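Intracellular protein transport protein USO1 (Saccharomyces cerevisiae S288c, PDB 6LSU) is a membrane tether required for protein transport from the endoplasmic reticulum to the Golgi complex, here represented by its globular head. Local coordinates at residues 344-349 with 379-384; 285-290 with 308-313. All blocks are in the same frame, centred on the assembly; numbering follows the deposited sequence.

Contact 1 of 2, residues 344-349 with 379-384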
loop_
_atom_site.group_PDB
_atom_site.type_symbol
_atom_site.label_atom_id
_atom_site.label_comp_id
_atom_site.label_asym_id
_atom_site.label_seq_id
_atom_site.Cartn_x
_atom_site.Cartn_y
_atom_site.Cartn_z
ATOM N N LEU A 344 11.827 9.895 6.372
ATOM C CA LEU A 344 11.410 8.556 6.851
ATOM C C LEU A 344 11.921 7.487 5.862
ATOM O O LEU A 344 12.278 6.382 6.321
ATOM C CB LEU A 344 9.887 8.505 6.999
ATOM C CG LEU A 344 9.303 9.326 8.156
ATOM C CD1 LEU A 344 7.797 9.284 8.111
ATOM C CD2 LEU A 344 9.757 8.835 9.517
ATOM N N ALA A 345 11.922 7.796 4.555
ATOM C CA ALA A 345 12.380 6.840 3.522
ATOM C C ALA A 345 13.891 6.560 3.742
ATOM O O ALA A 345 14.241 5.420 3.672
ATOM C CB ALA A 345 12.043 7.350 2.121
ATOM N N PHE A 346 14.715 7.544 4.103
ATOM C CA PHE A 346 16.208 7.518 3.978
ATOM C C PHE A 346 16.909 7.410 5.331
ATOM O O PHE A 346 18.045 7.011 5.399
ATOM C CB PHE A 346 16.753 8.712 3.191
ATOM C CG PHE A 346 16.180 8.786 1.794
ATOM C CD1 PHE A 346 16.216 7.683 0.959
ATOM C CD2 PHE A 346 15.615 9.952 1.308
ATOM C CE1 PHE A 346 15.674 7.727 -0.318
ATOM C CE2 PHE A 346 15.070 9.988 0.025
ATOM C CZ PHE A 346 15.061 8.860 -0.769
ATOM N N PHE A 347 16.259 7.745 6.413
ATOM C CA PHE A 347 16.914 7.811 7.734
ATOM C C PHE A 347 17.323 6.391 8.083
ATOM O O PHE A 347 16.609 5.401 7.674
ATOM C CB PHE A 347 15.918 8.379 8.735
ATOM C CG PHE A 347 16.410 8.691 10.128
ATOM C CD1 PHE A 347 17.330 9.708 10.357
ATOM C CD2 PHE A 347 15.837 8.066 11.234
ATOM C CE1 PHE A 347 17.736 10.015 11.655
ATOM C CE2 PHE A 347 16.248 8.367 12.525
ATOM C CZ PHE A 347 17.186 9.350 12.739
ATOM N N HIS A 348 18.349 6.282 8.916
ATOM C CA HIS A 348 18.933 4.959 9.216
ATOM C C HIS A 348 17.979 4.163 10.129
ATOM O O HIS A 348 17.843 2.947 9.909
ATOM C CB HIS A 348 20.369 5.127 9.737
ATOM C CG HIS A 348 20.453 5.806 11.049
ATOM N ND1 HIS A 348 20.510 7.195 11.160
ATOM C CD2 HIS A 348 20.413 5.297 12.307
ATOM C CE1 HIS A 348 20.549 7.525 12.441
ATOM N NE2 HIS A 348 20.510 6.368 13.169
ATOM N N ASN A 349 17.407 4.797 11.154
ATOM C CA ASN A 349 16.633 4.074 12.206
ATOM C C ASN A 349 15.157 4.072 11.790
ATOM O O ASN A 349 14.388 4.794 12.400
ATOM C CB ASN A 349 16.879 4.685 13.583
ATOM C CG ASN A 349 16.061 4.038 14.671
ATOM O OD1 ASN A 349 16.096 2.817 14.812
ATOM N ND2 ASN A 349 15.341 4.858 15.442
ATOM N N ILE A 379 15.859 18.629 -3.901
ATOM C CA ILE A 379 15.973 18.097 -2.520
ATOM C C ILE A 379 17.293 17.319 -2.357
ATOM O O ILE A 379 17.642 16.439 -3.200
ATOM C CB ILE A 379 14.757 17.269 -2.176
ATOM C CG1 ILE A 379 13.496 18.091 -2.408
ATOM C CG2 ILE A 379 14.919 16.743 -0.770
ATOM C CD1 ILE A 379 12.216 17.337 -2.170
ATOM N N ASP A 380 17.993 17.645 -1.271
ATOM C CA ASP A 380 19.284 17.064 -0.842
ATOM C C ASP A 380 19.081 16.459 0.554
ATOM O O ASP A 380 18.279 16.977 1.350
ATOM C CB ASP A 380 20.388 18.115 -0.827
ATOM C CG ASP A 380 20.785 18.646 -2.200
ATOM O OD1 ASP A 380 20.873 17.817 -3.168
ATOM O OD2 ASP A 380 21.012 19.894 -2.304
ATOM N N VAL A 381 19.777 15.383 0.879
ATOM C CA VAL A 381 19.615 14.815 2.237
ATOM C C VAL A 381 20.983 14.805 2.910
ATOM O O VAL A 381 22.009 14.573 2.287
ATOM C CB VAL A 381 18.841 13.484 2.214
ATOM C CG1 VAL A 381 19.023 12.748 0.915
ATOM C CG2 VAL A 381 19.136 12.587 3.399
ATOM N N PRO A 382 21.033 15.248 4.174
ATOM C CA PRO A 382 22.271 15.328 4.948
ATOM C C PRO A 382 22.826 13.909 5.150
ATOM O O PRO A 382 22.037 13.005 5.443
ATOM C CB PRO A 382 21.789 15.940 6.272
ATOM C CG PRO A 382 20.349 15.434 6.357
ATOM C CD PRO A 382 19.863 15.679 4.946
ATOM N N TYR A 383 24.132 13.732 4.967
ATOM C CA TYR A 383 24.870 12.491 5.301
ATOM C C TYR A 383 26.038 12.852 6.229
ATOM O O TYR A 383 26.456 14.039 6.279
ATOM C CB TYR A 383 25.232 11.746 4.014
ATOM C CG TYR A 383 24.088 10.869 3.599
ATOM C CD1 TYR A 383 23.047 11.360 2.830
ATOM C CD2 TYR A 383 23.964 9.581 4.095
ATOM C CE1 TYR A 383 21.970 10.565 2.475
ATOM C CE2 TYR A 383 22.893 8.766 3.750
ATOM C CZ TYR A 383 21.888 9.262 2.930
ATOM O OH TYR A 383 20.809 8.501 2.570
ATOM N N PHE A 384 26.505 11.866 7.010
ATOM C CA PHE A 384 27.658 12.000 7.971
ATOM C C PHE A 384 28.955 11.282 7.434
ATOM O O PHE A 384 28.925 10.112 6.921
ATOM C CB PHE A 384 27.189 11.667 9.412
ATOM C CG PHE A 384 28.302 11.774 10.418
ATOM C CD1 PHE A 384 28.739 13.036 10.777
ATOM C CD2 PHE A 384 28.946 10.655 10.943
ATOM C CE1 PHE A 384 29.777 13.188 11.680
ATOM C CE2 PHE A 384 29.987 10.808 11.846
ATOM C CZ PHE A 384 30.400 12.076 12.212
#
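Phe346 meets Val381 and Tyr383 where the end of helix 337-346 lies over strand 380-384. The apolar part is the pair of Phe346 and Val381. CD2 of the Phe346 ring makes a loose touch with CG1 of Val381, at 4.4 Å. The methyl comes at the ring on a slant. Phe346 has CG anti to its carbonyl carbon (chi1 -59°), and its bond from CA to CB is directed at the strand. The CB of Ala345 lies over the centre of one ring face.

The second touch is made by a polar atom but is not a hydrogen bond. The side chain of Tyr383 reaches across with its far end, and its OH stands 4.1 Å from CB of Phe346. No hydrogen bond joins the two segments, and 104 Å² of surface is buried between them.

Other residues enlarge the core. Phe346 also packs edge-to-face with Trp411 and touches Val404 and Leu408, while Val381 and Tyr383 both touch Ile407. Helix 404-414 therefore contributes to the same core.

Strand 380-384 pairs in antiparallel fashion with strand 399-403, with backbone bonds from Val381 to Ile402 and from Tyr383 to Lys400. The arrangement is a two-stranded antiparallel hairpin within ARM 7 that packs on the end of an ARM 6 helix in the armadillo-type head.

Contact 2 of 2, residues 285-290 with 308-313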
loop_
_atom_site.group_PDB
_atom_site.type_symbol
_atom_site.label_atom_id
_atom_site.label_comp_id
_atom_site.label_asym_id
_atom_site.label_seq_id
_atom_site.Cartn_x
_atom_site.Cartn_y
_atom_site.Cartn_z
ATOM N N HIS A 285 4.020 16.948 11.936
ATOM C CA HIS A 285 4.696 16.966 13.261
ATOM C C HIS A 285 4.775 15.515 13.800
ATOM O O HIS A 285 5.827 15.128 14.431
ATOM C CB HIS A 285 3.968 17.917 14.212
ATOM C CG HIS A 285 4.463 17.740 15.599
ATOM N ND1 HIS A 285 5.691 18.261 15.984
ATOM C CD2 HIS A 285 3.956 17.064 16.665
ATOM C CE1 HIS A 285 5.918 17.924 17.241
ATOM N NE2 HIS A 285 4.866 17.200 17.690
ATOM N N LEU A 286 3.663 14.776 13.611
ATOM C CA LEU A 286 3.489 13.352 14.015
ATOM C C LEU A 286 4.387 12.425 13.172
ATOM O O LEU A 286 5.041 11.601 13.762
ATOM C CB LEU A 286 2.014 12.990 13.808
ATOM C CG LEU A 286 1.651 11.536 14.079
ATOM C CD1 LEU A 286 1.816 11.265 15.569
ATOM C CD2 LEU A 286 0.247 11.221 13.614
ATOM N N LEU A 287 4.431 12.612 11.843
ATOM C CA LEU A 287 5.314 11.869 10.935
ATOM C C LEU A 287 6.782 12.151 11.290
ATOM O O LEU A 287 7.642 11.277 11.119
ATOM C CB LEU A 287 5.006 12.269 9.499
ATOM C CG LEU A 287 3.732 11.676 8.905
ATOM C CD1 LEU A 287 3.479 12.211 7.496
ATOM C CD2 LEU A 287 3.870 10.167 8.867
ATOM N N SER A 288 7.079 13.311 11.827
ATOM C CA SER A 288 8.488 13.737 12.007
ATOM C C SER A 288 9.001 13.235 13.362
ATOM O O SER A 288 10.226 13.221 13.559
ATOM C CB SER A 288 8.670 15.230 11.849
ATOM O OG SER A 288 8.576 15.877 13.108
ATOM N N GLU A 289 8.133 12.674 14.197
ATOM C CA GLU A 289 8.534 12.151 15.515
ATOM C C GLU A 289 9.750 11.225 15.485
ATOM O O GLU A 289 10.642 11.342 16.318
ATOM C CB GLU A 289 7.359 11.472 16.186
ATOM C CG GLU A 289 6.766 12.346 17.261
ATOM C CD GLU A 289 5.327 11.992 17.590
ATOM O OE1 GLU A 289 4.450 12.963 17.657
ATOM O OE2 GLU A 289 5.104 10.765 17.791
ATOM N N PRO A 290 9.848 10.222 14.602
ATOM C CA PRO A 290 10.977 9.293 14.680
ATOM C C PRO A 290 12.365 9.915 14.418
ATOM O O PRO A 290 13.306 9.255 14.701
ATOM C CB PRO A 290 10.692 8.297 13.565
ATOM C CG PRO A 290 9.239 8.475 13.270
ATOM C CD PRO A 290 8.960 9.935 13.483
ATOM N N ASN A 308 2.399 4.001 9.553
ATOM C CA ASN A 308 2.047 3.583 8.195
ATOM C C ASN A 308 0.631 4.118 7.944
ATOM O O ASN A 308 0.293 4.532 6.799
ATOM C CB ASN A 308 2.221 2.071 8.044
ATOM C CG ASN A 308 3.598 1.631 7.580
ATOM O OD1 ASN A 308 4.472 2.427 7.207
ATOM N ND2 ASN A 308 3.822 0.330 7.615
ATOM N N THR A 309 -0.230 4.018 8.959
ATOM C CA THR A 309 -1.590 4.589 8.875
ATOM C C THR A 309 -1.486 6.103 8.597
ATOM O O THR A 309 -2.203 6.605 7.657
ATOM C CB THR A 309 -2.406 4.271 10.119
ATOM O OG1 THR A 309 -2.344 2.866 10.400
ATOM C CG2 THR A 309 -3.868 4.670 9.918
ATOM N N ALA A 310 -0.634 6.818 9.335
ATOM C CA ALA A 310 -0.350 8.245 9.063
ATOM C C ALA A 310 0.068 8.492 7.593
ATOM O O ALA A 310 -0.493 9.379 6.945
ATOM C CB ALA A 310 0.679 8.751 10.052
ATOM N N LEU A 311 1.012 7.715 7.076
ATOM C CA LEU A 311 1.500 7.792 5.685
ATOM C C LEU A 311 0.343 7.544 4.734
ATOM O O LEU A 311 0.323 8.226 3.680
ATOM C CB LEU A 311 2.662 6.834 5.455
ATOM C CG LEU A 311 3.987 7.285 6.082
ATOM C CD1 LEU A 311 5.058 6.182 5.994
ATOM C CD2 LEU A 311 4.515 8.549 5.423
ATOM N N ASP A 312 -0.564 6.635 5.090
ATOM C CA ASP A 312 -1.715 6.238 4.219
ATOM C C ASP A 312 -2.642 7.456 4.113
ATOM O O ASP A 312 -3.130 7.739 3.024
ATOM C CB ASP A 312 -2.415 4.945 4.690
ATOM C CG ASP A 312 -1.611 3.673 4.428
ATOM O OD1 ASP A 312 -0.601 3.736 3.632
ATOM O OD2 ASP A 312 -1.970 2.627 5.010
ATOM N N ILE A 313 -2.811 8.216 5.190
ATOM C CA ILE A 313 -3.694 9.399 5.179
ATOM C C ILE A 313 -3.108 10.374 4.171
ATOM O O ILE A 313 -3.889 10.837 3.303
ATOM C CB ILE A 313 -3.827 9.996 6.570
ATOM C CG1 ILE A 313 -4.745 9.155 7.463
ATOM C CG2 ILE A 313 -4.254 11.428 6.460
ATOM C CD1 ILE A 313 -4.479 9.360 8.967
#
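Leu287 points its side chain at Ala310 and Leu311, and its CD2 methyl makes the closest touches. This methyl sits 3.7 Å from CB of Ala310. It is also 3.9 Å from CD2 of Leu311, so one methyl serves two neighbours on successive positions of helix 301-317. The two leucine side chains meet at an angle, branch end to branch end. In Leu287 CG is anti to the carbonyl carbon and beside the backbone N (chi1 -76°). Its chi2 of 176° sets CD1 in line with the chain and leaves CD2 as the branch turned to Ala310 and Leu311. Leu311 has a similar shape, but its CB does not point straight at helix 280-287. It is the far part of the side chain, CG and CD2, that comes up to Leu287.

Both helices lie in ARM 5 of the globular head, and this is packing between helices of one armadillo repeat. The last part of helix 280-287 packs on helix 301-317 through apolar side chains. The small side chain of Ala310 is consistent with the close approach of the backbones, 7.0 Å between the CA atoms of Leu287 and Ala310.

Leu286 adds a looser touch from its CD2 to CB of Ala310, at 4.4 Å. The same leucine also touches Leu257 of helix 251-264. Leu287 reaches Val340 of helix 337-346, and Leu311 reaches Val341 of that helix and Val357 and Ala358 of helix 354-366. All four touching residues are buried, and no hydrogen bond links the two segments.

Contact 2 closes before contact 1 opens along the chain, and their centres lie 16 Å apart. Contact 2 is within ARM 5, while contact 1 runs from ARM 6 to ARM 7, consistent with the stacking of successive repeats. They also touch directly. CD2 of Leu344 packs 3.6 Å from O of Leu287 and 3.8 Å from CG of Pro290. CE2 of Phe347 is 3.8 Å from O of Pro290. Helix 337-346 is therefore shared: its end meets the hairpin strand, and Leu344 packs on ARM 5. Both contacts are buried, but contact 1 joins a helix end to a strand and contact 2 joins two helices.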